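Local coordinates for protein serine proteinase inhibitor 1 (Myxoma virus, PDB 6BJ5) that inhibits serine endopeptidases as a member of the poxviral serpins and is important in the virulence of the virus, at residues Y25-S30 against D218-I223; L47-G52 against P88-E93; E63-D68 against A74-F79; H156-S161 against C244-P249; L203-K206 against A211-L214. One frame throughout, in Å; residues are numbered along the deposited sequence.

Interaction 1: Y25-S30 against D218-I223; sequences YVYNES and DDLGEI. With NAG (2-acetamido-2-deoxy-beta-D-glucopyranose), chain G.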
# COMPACT_ATOMS: atom_id res chain seq x y z
N TYR A 25 -1.09 1.06 -12.36
CA TYR A 25 -0.61 2.30 -12.96
C TYR A 25 0.66 2.81 -12.33
O TYR A 25 1.26 3.75 -12.84
CB TYR A 25 -1.69 3.39 -12.90
CG TYR A 25 -2.98 2.93 -13.51
CD1 TYR A 25 -3.89 2.22 -12.75
CD2 TYR A 25 -3.26 3.14 -14.85
CE1 TYR A 25 -5.04 1.76 -13.30
CE2 TYR A 25 -4.42 2.68 -15.41
CZ TYR A 25 -5.32 1.99 -14.62
OH TYR A 25 -6.50 1.49 -15.10
N VAL A 26 1.09 2.21 -11.23
CA VAL A 26 2.38 2.53 -10.63
C VAL A 26 3.38 1.39 -10.79
O VAL A 26 4.58 1.61 -10.55
CB VAL A 26 2.23 2.91 -9.15
CG1 VAL A 26 1.27 4.06 -9.02
CG2 VAL A 26 1.78 1.70 -8.30
N TYR A 27 2.94 0.21 -11.23
CA TYR A 27 3.85 -0.90 -11.46
C TYR A 27 4.95 -0.47 -12.41
O TYR A 27 4.75 0.36 -13.30
CB TYR A 27 3.11 -2.10 -12.03
CG TYR A 27 4.06 -3.11 -12.64
CD1 TYR A 27 4.92 -3.86 -11.85
CD2 TYR A 27 4.11 -3.29 -14.02
CE1 TYR A 27 5.79 -4.76 -12.42
CE2 TYR A 27 4.97 -4.18 -14.59
CZ TYR A 27 5.81 -4.91 -13.79
OH TYR A 27 6.67 -5.80 -14.39
N ASN A 28 6.14 -0.95 -12.10
CA ASN A 28 7.30 -0.61 -12.88
C ASN A 28 8.08 -1.82 -13.30
O ASN A 28 8.55 -2.61 -12.49
CB ASN A 28 8.20 0.35 -12.10
CG ASN A 28 9.44 0.75 -12.88
OD1 ASN A 28 9.63 0.32 -14.02
ND2 ASN A 28 10.28 1.58 -12.27
N GLU A 29 8.23 -1.93 -14.61
CA GLU A 29 9.02 -2.99 -15.23
C GLU A 29 10.50 -2.91 -14.86
O GLU A 29 11.19 -3.93 -14.78
CB GLU A 29 8.85 -2.85 -16.75
CG GLU A 29 9.33 -3.96 -17.66
CD GLU A 29 9.09 -3.60 -19.12
OE1 GLU A 29 9.37 -2.44 -19.50
OE2 GLU A 29 8.60 -4.46 -19.89
N SER A 30 11.01 -1.70 -14.64
CA SER A 30 12.43 -1.47 -14.49
C SER A 30 12.81 -1.10 -13.07
O SER A 30 13.92 -0.60 -12.84
CB SER A 30 12.86 -0.38 -15.47
OG SER A 30 12.58 -0.78 -16.81
N ASP A 218 6.33 -16.45 -14.92
CA ASP A 218 7.19 -16.36 -16.10
C ASP A 218 7.12 -15.00 -16.77
O ASP A 218 8.03 -14.65 -17.53
CB ASP A 218 6.81 -17.46 -17.10
CG ASP A 218 6.91 -18.86 -16.51
OD1 ASP A 218 7.69 -19.07 -15.55
OD2 ASP A 218 6.20 -19.76 -17.00
N ASP A 219 6.06 -14.22 -16.49
CA ASP A 219 5.87 -12.87 -17.01
C ASP A 219 5.15 -12.07 -15.93
O ASP A 219 3.95 -12.29 -15.69
CB ASP A 219 5.06 -12.86 -18.31
CG ASP A 219 4.98 -11.47 -18.97
OD1 ASP A 219 5.27 -10.45 -18.30
OD2 ASP A 219 4.60 -11.38 -20.16
N LEU A 220 5.87 -11.18 -15.27
CA LEU A 220 5.28 -10.42 -14.18
C LEU A 220 4.23 -9.44 -14.70
O LEU A 220 3.10 -9.41 -14.20
CB LEU A 220 6.37 -9.68 -13.41
CG LEU A 220 5.95 -8.82 -12.24
CD1 LEU A 220 5.26 -9.70 -11.21
CD2 LEU A 220 7.20 -8.19 -11.66
N GLY A 221 4.56 -8.69 -15.76
CA GLY A 221 3.64 -7.69 -16.27
C GLY A 221 2.28 -8.24 -16.62
O GLY A 221 1.26 -7.56 -16.48
N GLU A 222 2.23 -9.50 -17.07
CA GLU A 222 0.95 -10.14 -17.32
C GLU A 222 0.18 -10.37 -16.02
O GLU A 222 -1.05 -10.21 -15.99
CB GLU A 222 1.17 -11.43 -18.10
CG GLU A 222 0.02 -11.73 -19.07
CD GLU A 222 -0.10 -10.66 -20.19
OE1 GLU A 222 0.88 -9.92 -20.45
OE2 GLU A 222 -1.18 -10.57 -20.82
N ILE A 223 0.87 -10.78 -14.95
CA ILE A 223 0.20 -10.91 -13.66
C ILE A 223 -0.34 -9.57 -13.18
O ILE A 223 -1.43 -9.49 -12.60
CB ILE A 223 1.16 -11.50 -12.61
CG1 ILE A 223 1.57 -12.91 -13.01
CG2 ILE A 223 0.48 -11.52 -11.25
CD1 ILE A 223 0.41 -13.81 -13.13
C1 NAG G . 10.34 2.42 -14.31
C2 NAG G . 9.78 3.82 -14.10
C3 NAG G . 10.89 4.86 -14.04
C4 NAG G . 11.95 4.43 -13.04
C5 NAG G . 12.45 3.03 -13.38
C6 NAG G . 13.51 2.58 -12.38
C7 NAG G . 8.42 5.38 -15.39
C8 NAG G . 8.08 5.70 -16.81
N2 NAG G . 8.84 4.13 -15.16
O3 NAG G . 10.34 6.12 -13.63
O4 NAG G . 13.05 5.35 -13.09
O5 NAG G . 11.36 2.11 -13.36
O6 NAG G . 14.55 3.56 -12.31
O7 NAG G . 8.32 6.21 -14.49
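The phenol ring of Tyr27 meets the start of helix 220-226 obliquely, through Leu220 and Gly221, while the backbone N of Glu29 lies 3.9 Å above one ring face, offset toward its rim. Leu220 CD2 does most of the touching: it stands 3.7 Å from Tyr27 OH and 3.8 Å from Tyr27 CE1. On the other flank of the ring Tyr27 CE2 comes to 4.1 Å from Gly221 CA, so the ring rests directly on the helix backbone at a residue with no side chain. Tyr27 reaches across with CG anti to its backbone N (chi1 164°). The helix start is capped by Asp219, whose OD1 accepts a weak bond of 3.4 Å from Glu222 N. One residue beyond Tyr27 the geometry fits an Asx turn from Asn28 OD1 to the backbone N of Ser30, but a doubtful one: the bond is very short and the amide is modelled too close to the N-acetylglucosamine that Asn28 carries. Thr33 and Pro15 of a second chain cover Tyr27 and Leu220, respectively. Apolar and buried, the contact packs a tyrosine ring against the first turn of helix 220-226. In the serpin fold it ties the loop after helix 23-26 to the helix that follows strand 210-217, directly beside a glycosylated Asn-X-Ser sequon.

Interaction 2: L47-G52 against P88-E93; sequences LRIAAG and PEFTAE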
# COMPACT_ATOMS: atom_id res chain seq x y z
N LEU A 47 -12.11 10.89 2.69
CA LEU A 47 -12.42 11.94 1.72
C LEU A 47 -13.88 11.92 1.31
O LEU A 47 -14.43 12.95 0.90
CB LEU A 47 -11.56 11.77 0.47
CG LEU A 47 -11.68 12.84 -0.62
CD1 LEU A 47 -11.22 14.17 -0.10
CD2 LEU A 47 -10.88 12.48 -1.85
N ARG A 48 -14.50 10.77 1.43
CA ARG A 48 -15.86 10.57 0.96
C ARG A 48 -16.87 11.19 1.93
O ARG A 48 -17.93 11.66 1.51
CB ARG A 48 -16.03 9.07 0.75
CG ARG A 48 -17.30 8.60 0.26
CD ARG A 48 -17.22 7.11 0.02
NE ARG A 48 -18.57 6.59 0.01
CZ ARG A 48 -19.38 6.69 -1.04
NH1 ARG A 48 -18.96 7.27 -2.17
NH2 ARG A 48 -20.62 6.22 -0.93
N ILE A 49 -16.54 11.24 3.22
CA ILE A 49 -17.40 11.87 4.21
C ILE A 49 -17.53 13.35 3.94
O ILE A 49 -18.50 13.98 4.36
CB ILE A 49 -16.82 11.60 5.62
CG1 ILE A 49 -16.75 10.10 5.90
CG2 ILE A 49 -17.65 12.29 6.70
CD1 ILE A 49 -18.09 9.43 5.88
N ALA A 50 -16.59 13.93 3.20
CA ALA A 50 -16.65 15.34 2.86
C ALA A 50 -17.32 15.62 1.51
O ALA A 50 -17.67 16.77 1.24
CB ALA A 50 -15.23 15.93 2.84
N ALA A 51 -17.49 14.61 0.66
CA ALA A 51 -17.95 14.83 -0.70
C ALA A 51 -19.47 14.72 -0.81
O ALA A 51 -20.16 14.19 0.06
CB ALA A 51 -17.28 13.84 -1.66
N GLY A 52 -20.00 15.27 -1.90
CA GLY A 52 -21.40 15.11 -2.21
C GLY A 52 -21.61 14.96 -3.70
O GLY A 52 -20.71 15.23 -4.50
N PRO A 88 -20.45 22.40 11.07
CA PRO A 88 -20.27 21.65 12.32
C PRO A 88 -20.70 20.19 12.23
O PRO A 88 -20.12 19.35 12.93
CB PRO A 88 -21.11 22.45 13.33
CG PRO A 88 -22.07 23.25 12.49
CD PRO A 88 -21.32 23.58 11.23
N GLU A 89 -21.66 19.86 11.36
CA GLU A 89 -22.09 18.47 11.24
C GLU A 89 -21.04 17.61 10.55
O GLU A 89 -21.03 16.40 10.74
CB GLU A 89 -23.41 18.35 10.48
CG GLU A 89 -24.46 19.39 10.86
CD GLU A 89 -24.30 20.71 10.11
OE1 GLU A 89 -25.34 21.31 9.74
OE2 GLU A 89 -23.15 21.14 9.87
N PHE A 90 -20.12 18.22 9.82
CA PHE A 90 -19.05 17.44 9.23
C PHE A 90 -18.04 17.05 10.30
O PHE A 90 -17.70 15.87 10.43
CB PHE A 90 -18.36 18.24 8.11
CG PHE A 90 -17.07 17.64 7.66
CD1 PHE A 90 -17.05 16.60 6.74
CD2 PHE A 90 -15.87 18.09 8.18
CE1 PHE A 90 -15.85 16.03 6.34
CE2 PHE A 90 -14.66 17.52 7.78
CZ PHE A 90 -14.65 16.49 6.86
N THR A 91 -17.64 18.01 11.13
CA THR A 91 -16.66 17.71 12.16
C THR A 91 -17.26 16.80 13.22
O THR A 91 -16.53 16.03 13.86
CB THR A 91 -16.11 19.01 12.76
OG1 THR A 91 -17.20 19.84 13.18
CG2 THR A 91 -15.30 19.76 11.71
N ALA A 92 -18.56 16.91 13.46
CA ALA A 92 -19.23 15.95 14.34
C ALA A 92 -19.21 14.56 13.71
O ALA A 92 -18.76 13.59 14.34
CB ALA A 92 -20.66 16.39 14.62
N GLU A 93 -19.69 14.46 12.46
CA GLU A 93 -19.66 13.20 11.73
C GLU A 93 -18.24 12.66 11.65
O GLU A 93 -17.99 11.49 11.92
CB GLU A 93 -20.24 13.41 10.34
CG GLU A 93 -20.02 12.27 9.36
CD GLU A 93 -21.11 11.20 9.42
OE1 GLU A 93 -22.12 11.44 10.11
OE2 GLU A 93 -20.94 10.14 8.78
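Ala50 and Phe90 bring the two backbones closest, with CA atoms 7.1 Å apart, where the chain near Ala50 passes the first turns of helix 88-98. The Phe90 ring lies against Ala50. Its CE1 atom rests 3.6 Å from Ala50 CB, in an oblique approach, and the carbonyl oxygen of Ile49 sits at the ring edge, near its plane, 3.8 Å from Phe90 CD1. Phe90 is carried there by CG standing anti to the backbone N (chi1 167°), which sends the ring off its helix toward Ala50. One helical turn farther on, Glu93 uses its aliphatic part: Glu93 CG lies 3.6 Å from Ile49 CG2, the two side chains crossing at about a right angle. The Glu93 chain bends at chi2 (88°), and its OE2 passes 4.1 Å from Ile49 CD1 on the way to a long, weak ion pair with Arg97. Ile49 therefore bridges two successive turns of helix 88-98, also touching Phe90 CE1 through CG2 at 4.2 Å. At the beginning of that helix Pro88 O is held twice, by Ala92 N and by Thr91 OG1 at 3.0 Å, both from the same face of its plane. Around the contact, Ala282 touches both Ala50 and Phe90, and Arg97 and Phe98 close on Ile49. Two helices of the serpin fold, 37-49 and 88-98, are thereby packed together beside strand 73-81 of the large sheet, whose Leu78 also lies on Phe90.

Interaction 3: E63-D68 against A74-F79; sequences ESVVED and ALRELF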
# COMPACT_ATOMS: atom_id res chain seq x y z
N GLU A 63 -17.62 2.22 2.67
CA GLU A 63 -17.77 3.27 3.67
C GLU A 63 -17.12 2.92 5.00
O GLU A 63 -16.81 3.83 5.78
CB GLU A 63 -19.24 3.59 3.89
CG GLU A 63 -19.98 4.01 2.65
CD GLU A 63 -21.24 4.80 2.98
OE1 GLU A 63 -21.45 5.11 4.18
OE2 GLU A 63 -22.01 5.11 2.04
N SER A 64 -16.92 1.64 5.28
CA SER A 64 -16.23 1.20 6.49
C SER A 64 -15.07 0.34 6.04
O SER A 64 -15.27 -0.62 5.29
CB SER A 64 -17.16 0.42 7.44
OG SER A 64 -16.40 -0.25 8.43
N VAL A 65 -13.87 0.68 6.46
CA VAL A 65 -12.73 -0.17 6.18
C VAL A 65 -12.47 -1.06 7.38
O VAL A 65 -12.69 -0.65 8.53
CB VAL A 65 -11.48 0.65 5.80
CG1 VAL A 65 -11.79 1.57 4.60
CG2 VAL A 65 -10.93 1.43 7.03
N VAL A 66 -12.02 -2.28 7.11
CA VAL A 66 -11.66 -3.19 8.18
C VAL A 66 -10.59 -2.53 9.02
O VAL A 66 -9.79 -1.72 8.54
CB VAL A 66 -11.18 -4.53 7.59
CG1 VAL A 66 -10.60 -5.46 8.67
CG2 VAL A 66 -12.32 -5.19 6.83
N GLU A 67 -10.60 -2.85 10.31
CA GLU A 67 -9.52 -2.47 11.20
C GLU A 67 -9.30 -3.61 12.18
O GLU A 67 -10.25 -4.29 12.58
CB GLU A 67 -9.83 -1.15 11.91
CG GLU A 67 -9.20 0.05 11.24
CD GLU A 67 -10.03 1.32 11.35
OE1 GLU A 67 -11.21 1.22 11.76
OE2 GLU A 67 -9.51 2.41 11.01
N ASP A 68 -8.04 -3.84 12.51
CA ASP A 68 -7.64 -4.87 13.47
C ASP A 68 -6.35 -4.36 14.07
O ASP A 68 -5.36 -4.20 13.36
CB ASP A 68 -7.46 -6.23 12.78
CG ASP A 68 -7.02 -7.33 13.74
OD1 ASP A 68 -6.51 -7.03 14.84
OD2 ASP A 68 -7.18 -8.52 13.37
N ALA A 74 -3.38 1.40 12.00
CA ALA A 74 -3.89 2.26 10.95
C ALA A 74 -4.31 3.57 11.58
O ALA A 74 -4.78 3.59 12.72
CB ALA A 74 -5.08 1.62 10.22
N LEU A 75 -4.14 4.67 10.86
CA LEU A 75 -4.41 5.98 11.43
C LEU A 75 -5.00 6.91 10.37
O LEU A 75 -4.62 6.84 9.20
CB LEU A 75 -3.15 6.58 12.06
CG LEU A 75 -3.18 8.02 12.59
CD1 LEU A 75 -2.16 8.18 13.68
CD2 LEU A 75 -2.88 9.03 11.49
N ARG A 76 -5.92 7.78 10.80
CA ARG A 76 -6.60 8.69 9.89
C ARG A 76 -6.80 10.04 10.56
O ARG A 76 -7.44 10.14 11.61
CB ARG A 76 -7.95 8.12 9.45
CG ARG A 76 -7.80 6.89 8.60
CD ARG A 76 -8.88 5.89 8.94
NE ARG A 76 -9.47 5.43 7.70
CZ ARG A 76 -10.64 4.84 7.62
NH1 ARG A 76 -11.09 4.48 6.43
NH2 ARG A 76 -11.34 4.63 8.71
N GLU A 77 -6.25 11.08 9.93
CA GLU A 77 -6.30 12.44 10.44
C GLU A 77 -6.62 13.35 9.26
O GLU A 77 -6.29 13.03 8.11
CB GLU A 77 -4.96 12.89 11.08
CG GLU A 77 -4.45 12.00 12.21
CD GLU A 77 -5.39 11.91 13.40
OE1 GLU A 77 -5.93 12.94 13.85
OE2 GLU A 77 -5.61 10.78 13.87
N LEU A 78 -7.27 14.47 9.56
CA LEU A 78 -7.56 15.51 8.58
C LEU A 78 -7.08 16.84 9.15
O LEU A 78 -7.41 17.20 10.28
CB LEU A 78 -9.06 15.55 8.25
CG LEU A 78 -9.55 16.67 7.33
CD1 LEU A 78 -8.88 16.60 5.95
CD2 LEU A 78 -11.07 16.65 7.20
N PHE A 79 -6.31 17.58 8.37
CA PHE A 79 -5.76 18.86 8.78
C PHE A 79 -6.37 19.92 7.88
O PHE A 79 -6.01 20.02 6.70
CB PHE A 79 -4.24 18.86 8.68
CG PHE A 79 -3.59 17.82 9.52
CD1 PHE A 79 -3.27 18.08 10.83
CD2 PHE A 79 -3.36 16.55 9.00
CE1 PHE A 79 -2.70 17.09 11.62
CE2 PHE A 79 -2.80 15.56 9.78
CZ PHE A 79 -2.47 15.84 11.09
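Val65 presses a methyl onto one face of the Arg76 guanidinium, and this is the tight part of the contact. Val65 CG2 stands only 3.1 Å from Arg76 NH1 and 3.5 Å from Arg76 CZ, while Val65 CG1 adds a second touch, 3.5 Å from Arg76 NH1. The two side chains come from opposite directions, Arg76 rising off its strand with a chain bent at chi2 (141°) and chi3 (132°), both well away from staggered values. The covered charge is not left without a partner: Arg76 NH1 is hydrogen-bonded to the carbonyl oxygen of Ser42 on helix 37-49, a helix whose Tyr38 and Ser42 also touch Val65. Strand 73-81 belongs to the large sheet of the serpin fold, hydrogen-bonding along strand 142-153, and Arg76 fastens the irregular loop before that strand to the helices packed over the sheet, with Phe98 of helix 88-98 against it as well. The exposed side is much looser. Glu67 OE2 lies 3.7 Å from Arg76 NH2, well out of the guanidinium plane, so this long salt bridge is one of charge, without a directed N-H. Carboxylate and guanidinium planes stand 83° apart. Beyond Glu67 the loop turns to another chain, where Asp68 OD2 is hydrogen-bonded to His22 NE2 of that second chain.

Interaction 4: H156-S161 against C244-P249; sequences HVFDPS and CQVVMP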
# COMPACT_ATOMS: atom_id res chain seq x y z
N HIS A 156 7.20 -19.32 10.72
CA HIS A 156 8.45 -20.09 10.73
C HIS A 156 9.52 -19.25 10.07
O HIS A 156 9.53 -19.09 8.84
CB HIS A 156 8.27 -21.41 9.99
CG HIS A 156 7.30 -22.33 10.64
ND1 HIS A 156 6.55 -23.25 9.93
CD2 HIS A 156 6.97 -22.50 11.95
CE1 HIS A 156 5.77 -23.91 10.77
NE2 HIS A 156 6.01 -23.49 12.00
N VAL A 157 10.43 -18.70 10.90
CA VAL A 157 11.46 -17.79 10.40
C VAL A 157 12.47 -18.55 9.56
O VAL A 157 12.61 -19.77 9.64
CB VAL A 157 12.17 -17.11 11.58
CG1 VAL A 157 11.16 -16.42 12.49
CG2 VAL A 157 13.07 -18.13 12.31
N PHE A 158 13.21 -17.80 8.74
CA PHE A 158 14.37 -18.33 8.05
C PHE A 158 15.59 -18.26 8.97
O PHE A 158 15.64 -17.48 9.93
CB PHE A 158 14.68 -17.54 6.77
CG PHE A 158 13.62 -17.63 5.68
CD1 PHE A 158 13.89 -18.35 4.51
CD2 PHE A 158 12.42 -16.91 5.77
CE1 PHE A 158 12.95 -18.40 3.47
CE2 PHE A 158 11.47 -16.95 4.74
CZ PHE A 158 11.74 -17.69 3.59
N ASP A 159 16.58 -19.09 8.68
CA ASP A 159 17.83 -19.05 9.41
C ASP A 159 18.82 -18.16 8.68
O ASP A 159 19.18 -18.48 7.54
CB ASP A 159 18.40 -20.44 9.57
CG ASP A 159 19.64 -20.48 10.44
OD1 ASP A 159 20.33 -19.44 10.60
OD2 ASP A 159 19.94 -21.57 10.94
N PRO A 160 19.27 -17.07 9.27
CA PRO A 160 20.18 -16.17 8.55
C PRO A 160 21.47 -16.84 8.12
O PRO A 160 22.01 -16.49 7.06
CB PRO A 160 20.45 -15.06 9.57
CG PRO A 160 19.37 -15.17 10.58
CD PRO A 160 19.00 -16.61 10.64
N SER A 161 21.96 -17.82 8.90
CA SER A 161 23.23 -18.46 8.58
C SER A 161 23.19 -19.27 7.29
O SER A 161 24.25 -19.57 6.74
CB SER A 161 23.68 -19.36 9.74
OG SER A 161 22.74 -20.41 9.92
N CYS A 244 7.52 -27.48 1.16
CA CYS A 244 8.19 -26.63 0.19
C CYS A 244 9.59 -26.25 0.63
O CYS A 244 9.91 -26.19 1.83
CB CYS A 244 7.44 -25.32 -0.09
SG CYS A 244 5.80 -25.44 -0.72
N GLN A 245 10.40 -25.96 -0.39
CA GLN A 245 11.63 -25.20 -0.28
C GLN A 245 11.34 -23.81 -0.83
O GLN A 245 10.95 -23.66 -1.99
CB GLN A 245 12.79 -25.86 -1.03
CG GLN A 245 14.15 -25.27 -0.61
CD GLN A 245 15.32 -25.68 -1.49
OE1 GLN A 245 15.17 -26.40 -2.47
NE2 GLN A 245 16.52 -25.19 -1.14
N VAL A 246 11.51 -22.80 0.02
CA VAL A 246 11.33 -21.40 -0.35
C VAL A 246 12.71 -20.75 -0.42
O VAL A 246 13.45 -20.76 0.57
CB VAL A 246 10.42 -20.68 0.65
CG1 VAL A 246 10.24 -19.23 0.29
CG2 VAL A 246 9.10 -21.40 0.73
N VAL A 247 13.07 -20.24 -1.59
CA VAL A 247 14.32 -19.53 -1.80
C VAL A 247 13.93 -18.12 -2.27
O VAL A 247 13.51 -17.93 -3.42
CB VAL A 247 15.20 -20.24 -2.83
CG1 VAL A 247 16.49 -19.46 -3.07
CG2 VAL A 247 15.47 -21.68 -2.40
N MET A 248 14.02 -17.14 -1.39
CA MET A 248 13.58 -15.81 -1.78
C MET A 248 14.51 -14.78 -1.19
O MET A 248 15.12 -15.01 -0.13
CB MET A 248 12.13 -15.56 -1.34
CG MET A 248 11.98 -15.26 0.13
SD MET A 248 10.29 -14.86 0.57
CE MET A 248 9.97 -13.41 -0.41
N PRO A 249 14.67 -13.63 -1.85
CA PRO A 249 15.61 -12.61 -1.38
C PRO A 249 15.09 -11.85 -0.18
O PRO A 249 13.89 -11.61 -0.05
CB PRO A 249 15.73 -11.63 -2.56
CG PRO A 249 14.86 -12.20 -3.67
CD PRO A 249 13.91 -13.16 -3.02
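Asp159 OD1, next in sequence to the Phe158 that meets Val246, is gripped twice: by Ser161 OG at 2.7 Å and by the backbone N of Ser161 at 2.9 Å, both from the same face of the carboxylate plane. The backbone bond closes an Asx turn, which shapes the loop just after Phe158. The Phe158 ring reaches across to strand 243-258. Val246 O lies at its edge, in the ring plane, 3.8 Å from Phe158 CE1. Val246 CG1, turned to the ring by a chi1 of 179°, reaches Phe158 CZ at 3.9 Å, the side chains meeting at about a right angle. Met248, two residues on, approaches obliquely: its CG is 4.2 Å from Phe158 CZ, and its SD is 5.5 Å from the ring centroid, 58° off the normal, a Met-aromatic contact. Lys182 of the adjoining strand 173-185 adds a cation-pi partner to the same ring. In this serpin the loop between strands 142-153 and 164-170 thus packs Phe158 edge-on to the Val246 carbonyl of strand 243-258, which pairs with strand 173-185 in the sheet C region of the fold and is extended by a parallel strand of a second chain.

Interaction 5: L203-K206 against A211-L214; sequences LPYK and AMLL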
# COMPACT_ATOMS: atom_id res chain seq x y z
N LEU A 203 3.07 -17.38 2.87
CA LEU A 203 3.97 -17.32 4.00
C LEU A 203 3.23 -16.68 5.16
O LEU A 203 3.02 -15.46 5.14
CB LEU A 203 5.21 -16.51 3.64
CG LEU A 203 5.95 -16.94 2.38
CD1 LEU A 203 6.87 -15.82 1.95
CD2 LEU A 203 6.77 -18.18 2.68
N PRO A 204 2.77 -17.43 6.15
CA PRO A 204 2.05 -16.81 7.26
C PRO A 204 2.97 -16.11 8.25
O PRO A 204 4.06 -16.58 8.57
CB PRO A 204 1.34 -18.00 7.92
CG PRO A 204 2.19 -19.17 7.58
CD PRO A 204 2.70 -18.91 6.19
N TYR A 205 2.46 -15.01 8.81
CA TYR A 205 3.16 -14.30 9.87
C TYR A 205 2.76 -14.91 11.20
O TYR A 205 1.84 -15.72 11.27
CB TYR A 205 2.84 -12.81 9.86
CG TYR A 205 3.40 -12.09 8.67
CD1 TYR A 205 4.75 -11.82 8.57
CD2 TYR A 205 2.57 -11.74 7.61
CE1 TYR A 205 5.26 -11.21 7.45
CE2 TYR A 205 3.05 -11.12 6.50
CZ TYR A 205 4.40 -10.86 6.42
OH TYR A 205 4.89 -10.25 5.30
N LYS A 206 3.46 -14.51 12.27
CA LYS A 206 3.30 -15.19 13.55
C LYS A 206 1.91 -14.95 14.13
O LYS A 206 1.39 -15.79 14.87
CB LYS A 206 4.41 -14.77 14.52
CG LYS A 206 4.18 -15.07 15.99
CD LYS A 206 5.32 -14.51 16.85
CE LYS A 206 4.99 -14.50 18.35
NZ LYS A 206 5.76 -13.43 19.05
N ALA A 211 -0.60 -12.48 6.25
CA ALA A 211 0.27 -13.43 5.57
C ALA A 211 0.77 -12.81 4.28
O ALA A 211 0.15 -11.90 3.72
CB ALA A 211 -0.46 -14.74 5.29
N MET A 212 1.87 -13.36 3.76
CA MET A 212 2.42 -12.92 2.49
C MET A 212 2.13 -13.95 1.42
O MET A 212 2.44 -15.13 1.59
CB MET A 212 3.92 -12.63 2.58
CG MET A 212 4.49 -12.21 1.22
SD MET A 212 6.21 -11.67 1.22
CE MET A 212 6.03 -10.02 1.90
N LEU A 213 1.50 -13.51 0.36
CA LEU A 213 1.36 -14.29 -0.85
C LEU A 213 2.55 -13.93 -1.72
O LEU A 213 2.77 -12.75 -2.00
CB LEU A 213 0.04 -13.98 -1.56
CG LEU A 213 -1.22 -14.26 -0.73
CD1 LEU A 213 -2.44 -13.86 -1.51
CD2 LEU A 213 -1.30 -15.74 -0.31
N LEU A 214 3.32 -14.94 -2.10
CA LEU A 214 4.46 -14.76 -2.98
C LEU A 214 4.07 -15.38 -4.33
O LEU A 214 3.66 -16.54 -4.40
CB LEU A 214 5.69 -15.40 -2.36
CG LEU A 214 6.98 -15.55 -3.19
CD1 LEU A 214 7.64 -14.20 -3.43
CD2 LEU A 214 7.94 -16.49 -2.52
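Leu203 and Met212 hold the hairpin by a reciprocal pair of backbone bonds, Leu203 N to Met212 O at 2.7 Å and Met212 N to Leu203 O at 2.8 Å, both nearly straight. Next along the ladder Pro204 faces Ala211 as the non-hydrogen-bonded pair, with Pro204 CA 3.8 Å from Ala211 CB. Beyond the strand end the Tyr205 ring turns back against the partner backbone at an oblique angle, CG anti to the carbonyl carbon (chi1 -68°). Its CD2 lies 3.5 Å from Ala211 CA, and a bend at chi3 brings Met212 CE to 3.6 Å from Tyr205 OH. Leu203 makes a looser apolar touch, its CD1 4.5 Å from Leu214 CB. In the next shell Trp154 stacks on the Tyr205 ring, Thr306 OG1 is hydrogen-bonded to Tyr205 OH, and Met248 packs on both Leu203 and Leu214. Strand 210-217 is the outermost strand of its sheet within this chain, but a strand of a second chain pairs antiparallel with Ala211-Leu213. Proline lacks an N-H, and at the non-hydrogen-bonded position this costs the pair nothing, while the buried phenol oxygen of Tyr205 is satisfied by Thr306.

In the fold
From the N terminus, interaction 1 opens first and closes only at 218-223, a loop that contains interactions 2, 3 and 5 entirely. Interaction 2 joins 47-52 to 88-93, and interaction 3 lies within its span; the two touch. Together they join helices 37-49 and 88-98 and the loop before strand 73-81 to the large sheet. Interaction 4 starts at 156-161, inside the loop of interaction 1, but ends beyond it at 244-249, so these two cross; it ties a loop to strand 243-258. Interaction 5, within the span of interaction 4 and touching it, is the hairpin 198-204/210-217 that leads into helix 220-226 of interaction 1. The centres of interactions 2 and 5 are 37 Å apart.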